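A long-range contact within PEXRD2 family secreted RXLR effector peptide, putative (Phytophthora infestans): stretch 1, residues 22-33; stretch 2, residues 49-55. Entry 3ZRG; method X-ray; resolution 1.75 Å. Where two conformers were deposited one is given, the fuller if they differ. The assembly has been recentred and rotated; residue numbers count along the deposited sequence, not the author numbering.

Stretch 1, residues 22-33: YAAKLKLTDKIA
Stretch 2 (49-55) LKMKKLL

This is a mainly apolar packing of one helix, residues 49-55, against a helix-turn-helix segment, residues 22-33, with Leu54 at its centre and a single hydrogen bond, from Lys50, tying the helix to the turn. The two stretches bury 480 Å² between them.

Stretch 1 enters as a helix and breaks at Lys27, whose positive phi (58/44) forms a Schellman motif: Leu28 N bonds to Ala23 O and Lys27 N to Ala24 O, both at 2.9 Å. Leu28 (-111/-7) leads into a second helix from Thr29. Stretch 2 is regular helix throughout, with Leu54 N 2.9 Å from Lys50 O. Its register runs against the first helix: Ala23 CA lies 6.3 Å from Leu54 CA, and Leu26 CA 6.6 Å from Lys50 CA.

Leu54, chi1 t and chi2 p, has a CA-to-CB bond pointing sideways, yet its branched end reaches into the partner. Leu54 CD1 lies 3.8 Å from Ala23 CB, a methyl small enough to permit close approach, and 3.9 Å from Tyr22 CD2. Leu54 CD2 meets Ile32 CD1 (Ile32 is m, t) at 3.4 Å, a tight contact, and Leu28 CD2 (Leu28 chi1 -127°, between wells, chi2 p) at 4.1 Å. Thus residues from both helices and the turn converge on one leucine. Leu26 (m, t) places Leu26 CD1 4.0 Å from Leu54 CB.

Tyr22 (chi1 t, chi2 41°) points its CA-to-CB bond toward the helix; Lys53 O lies at the edge of its ring, near the ring plane, and Tyr22 OH lies 3.5 Å from Lys53 CB. The methylenes of the partly exposed Lys53 (chi1 m, the rest t) suit such packing.

Lys50, chi1 m and the rest t, is extended, so Lys50 NZ reaches Leu26 O at 2.9 Å and donates a hydrogen bond to this carbonyl at the helix break. Its aliphatic stem also packs, with Lys50 CB 3.8 Å from Leu28 CD2.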

# COMPACT_ATOMS: atom_id res chain seq x y z
N TYR A 22 7.92 4.59 3.59
CA TYR A 22 8.50 4.53 2.24
C TYR A 22 7.62 5.37 1.27
O TYR A 22 8.15 6.11 0.45
CB TYR A 22 8.61 3.09 1.76
CG TYR A 22 9.30 2.94 0.42
CD1 TYR A 22 10.41 3.69 0.09
CD2 TYR A 22 8.86 1.97 -0.48
CE1 TYR A 22 11.06 3.51 -1.12
CE2 TYR A 22 9.48 1.81 -1.70
CZ TYR A 22 10.58 2.55 -2.00
OH TYR A 22 11.22 2.41 -3.20
N ALA A 23 6.31 5.34 1.45
CA ALA A 23 5.42 6.18 0.62
C ALA A 23 5.78 7.68 0.81
O ALA A 23 5.81 8.49 -0.14
CB ALA A 23 3.94 5.88 0.98
N ALA A 24 6.13 8.06 2.04
CA ALA A 24 6.51 9.46 2.31
C ALA A 24 7.88 9.76 1.67
O ALA A 24 8.08 10.84 1.08
CB ALA A 24 6.56 9.71 3.83
N LYS A 25 8.80 8.81 1.73
CA LYS A 25 10.09 9.02 1.10
C LYS A 25 9.89 9.28 -0.39
O LYS A 25 10.58 10.13 -0.96
CB LYS A 25 11.03 7.85 1.36
CG LYS A 25 12.43 8.09 0.89
CD LYS A 25 13.43 7.13 1.56
CE LYS A 25 14.83 7.77 1.64
N LEU A 26 8.97 8.54 -0.99
CA LEU A 26 8.58 8.65 -2.41
C LEU A 26 7.70 9.87 -2.77
O LEU A 26 7.39 10.12 -3.94
CB LEU A 26 7.83 7.38 -2.83
CG LEU A 26 8.65 6.08 -2.83
CD1 LEU A 26 7.74 4.85 -3.06
CD2 LEU A 26 9.81 6.07 -3.81
N LYS A 27 7.30 10.63 -1.75
CA LYS A 27 6.41 11.79 -1.92
C LYS A 27 5.09 11.35 -2.56
O LYS A 27 4.51 12.02 -3.46
CB LYS A 27 7.11 12.92 -2.70
CG LYS A 27 8.47 13.33 -2.14
CD LYS A 27 8.42 13.64 -0.64
N LEU A 28 4.58 10.23 -2.07
CA LEU A 28 3.38 9.62 -2.60
C LEU A 28 2.16 9.67 -1.65
O LEU A 28 1.06 9.33 -2.03
CB LEU A 28 3.71 8.16 -2.87
CG LEU A 28 3.44 7.58 -4.25
CD1 LEU A 28 3.78 8.49 -5.42
CD2 LEU A 28 4.11 6.23 -4.30
N THR A 29 2.36 10.13 -0.43
CA THR A 29 1.31 9.99 0.59
C THR A 29 0.03 10.73 0.22
O THR A 29 -1.08 10.20 0.34
CB THR A 29 1.77 10.50 1.97
OG1 THR A 29 3.15 10.15 2.21
CG2 THR A 29 0.89 9.88 3.06
N ASP A 30 0.18 11.96 -0.24
CA ASP A 30 -0.99 12.72 -0.64
C ASP A 30 -1.69 12.17 -1.90
O ASP A 30 -2.90 12.19 -1.98
CB ASP A 30 -0.65 14.19 -0.83
CG ASP A 30 -0.19 14.89 0.47
OD1 ASP A 30 -0.26 14.29 1.58
OD2 ASP A 30 0.28 16.03 0.35
N LYS A 31 -0.90 11.70 -2.86
CA LYS A 31 -1.42 11.08 -4.07
C LYS A 31 -2.19 9.81 -3.73
O LYS A 31 -3.18 9.47 -4.40
CB LYS A 31 -0.27 10.78 -5.03
CG LYS A 31 0.20 11.95 -5.83
CD LYS A 31 1.55 11.71 -6.50
CE LYS A 31 1.93 12.91 -7.41
NZ LYS A 31 3.36 12.85 -7.91
N ILE A 32 -1.70 9.08 -2.74
CA ILE A 32 -2.39 7.87 -2.23
C ILE A 32 -3.74 8.17 -1.60
O ILE A 32 -4.71 7.43 -1.82
CB ILE A 32 -1.49 7.08 -1.27
CG1 ILE A 32 -0.41 6.35 -2.08
CG2 ILE A 32 -2.32 6.04 -0.44
CD1 ILE A 32 0.84 5.91 -1.27
N ALA A 33 -3.81 9.26 -0.83
CA ALA A 33 -5.03 9.75 -0.25
C ALA A 33 -6.01 10.08 -1.37
O ALA A 33 -7.20 9.72 -1.29
CB ALA A 33 -4.78 10.99 0.65
N LEU A 49 6.03 4.30 -11.67
CA LEU A 49 7.18 3.57 -11.13
C LEU A 49 7.19 3.66 -9.60
O LEU A 49 7.46 2.68 -8.92
CB LEU A 49 8.47 4.17 -11.71
CG LEU A 49 9.79 3.64 -11.15
CD1 LEU A 49 9.79 2.12 -11.26
CD2 LEU A 49 11.00 4.24 -11.78
N LYS A 50 6.84 4.83 -9.08
CA LYS A 50 6.82 5.01 -7.62
C LYS A 50 5.84 4.07 -6.93
O LYS A 50 6.18 3.47 -5.90
CB LYS A 50 6.52 6.46 -7.27
CG LYS A 50 7.69 7.35 -7.43
CD LYS A 50 7.30 8.79 -7.16
CE LYS A 50 8.51 9.67 -7.00
NZ LYS A 50 8.11 11.03 -6.55
N MET A 51 4.65 3.90 -7.50
CA MET A 51 3.66 2.98 -6.89
C MET A 51 4.11 1.52 -7.02
O MET A 51 3.87 0.74 -6.12
CB MET A 51 2.30 3.14 -7.56
CG MET A 51 1.19 2.46 -6.83
SD MET A 51 0.98 3.01 -5.12
CE MET A 51 -0.56 2.26 -4.66
N LYS A 52 4.74 1.19 -8.14
CA LYS A 52 5.27 -0.16 -8.35
C LYS A 52 6.28 -0.49 -7.23
O LYS A 52 6.24 -1.57 -6.66
CB LYS A 52 5.90 -0.29 -9.74
CG LYS A 52 6.38 -1.72 -10.07
CD LYS A 52 7.20 -1.78 -11.33
CE LYS A 52 6.38 -1.51 -12.56
NZ LYS A 52 5.36 -2.56 -12.82
N LYS A 53 7.16 0.45 -6.92
CA LYS A 53 8.15 0.27 -5.88
C LYS A 53 7.47 0.16 -4.54
O LYS A 53 7.80 -0.72 -3.74
CB LYS A 53 9.14 1.46 -5.85
CG LYS A 53 10.19 1.50 -6.96
CD LYS A 53 11.02 2.82 -6.75
CE LYS A 53 12.01 3.15 -7.80
NZ LYS A 53 12.73 4.37 -7.30
N LEU A 54 6.51 1.04 -4.27
CA LEU A 54 5.80 1.00 -2.99
C LEU A 54 5.10 -0.36 -2.73
O LEU A 54 5.17 -0.96 -1.63
CB LEU A 54 4.81 2.16 -2.93
CG LEU A 54 4.03 2.24 -1.62
CD1 LEU A 54 4.97 2.42 -0.35
CD2 LEU A 54 2.95 3.30 -1.74
N LEU A 55 4.42 -0.86 -3.76
CA LEU A 55 3.67 -2.10 -3.63
C LEU A 55 4.65 -3.28 -3.54
O LEU A 55 4.36 -4.24 -2.85
CB LEU A 55 2.71 -2.25 -4.80
CG LEU A 55 1.53 -1.29 -4.75
CD1 LEU A 55 0.73 -1.48 -6.07
CD2 LEU A 55 0.67 -1.51 -3.48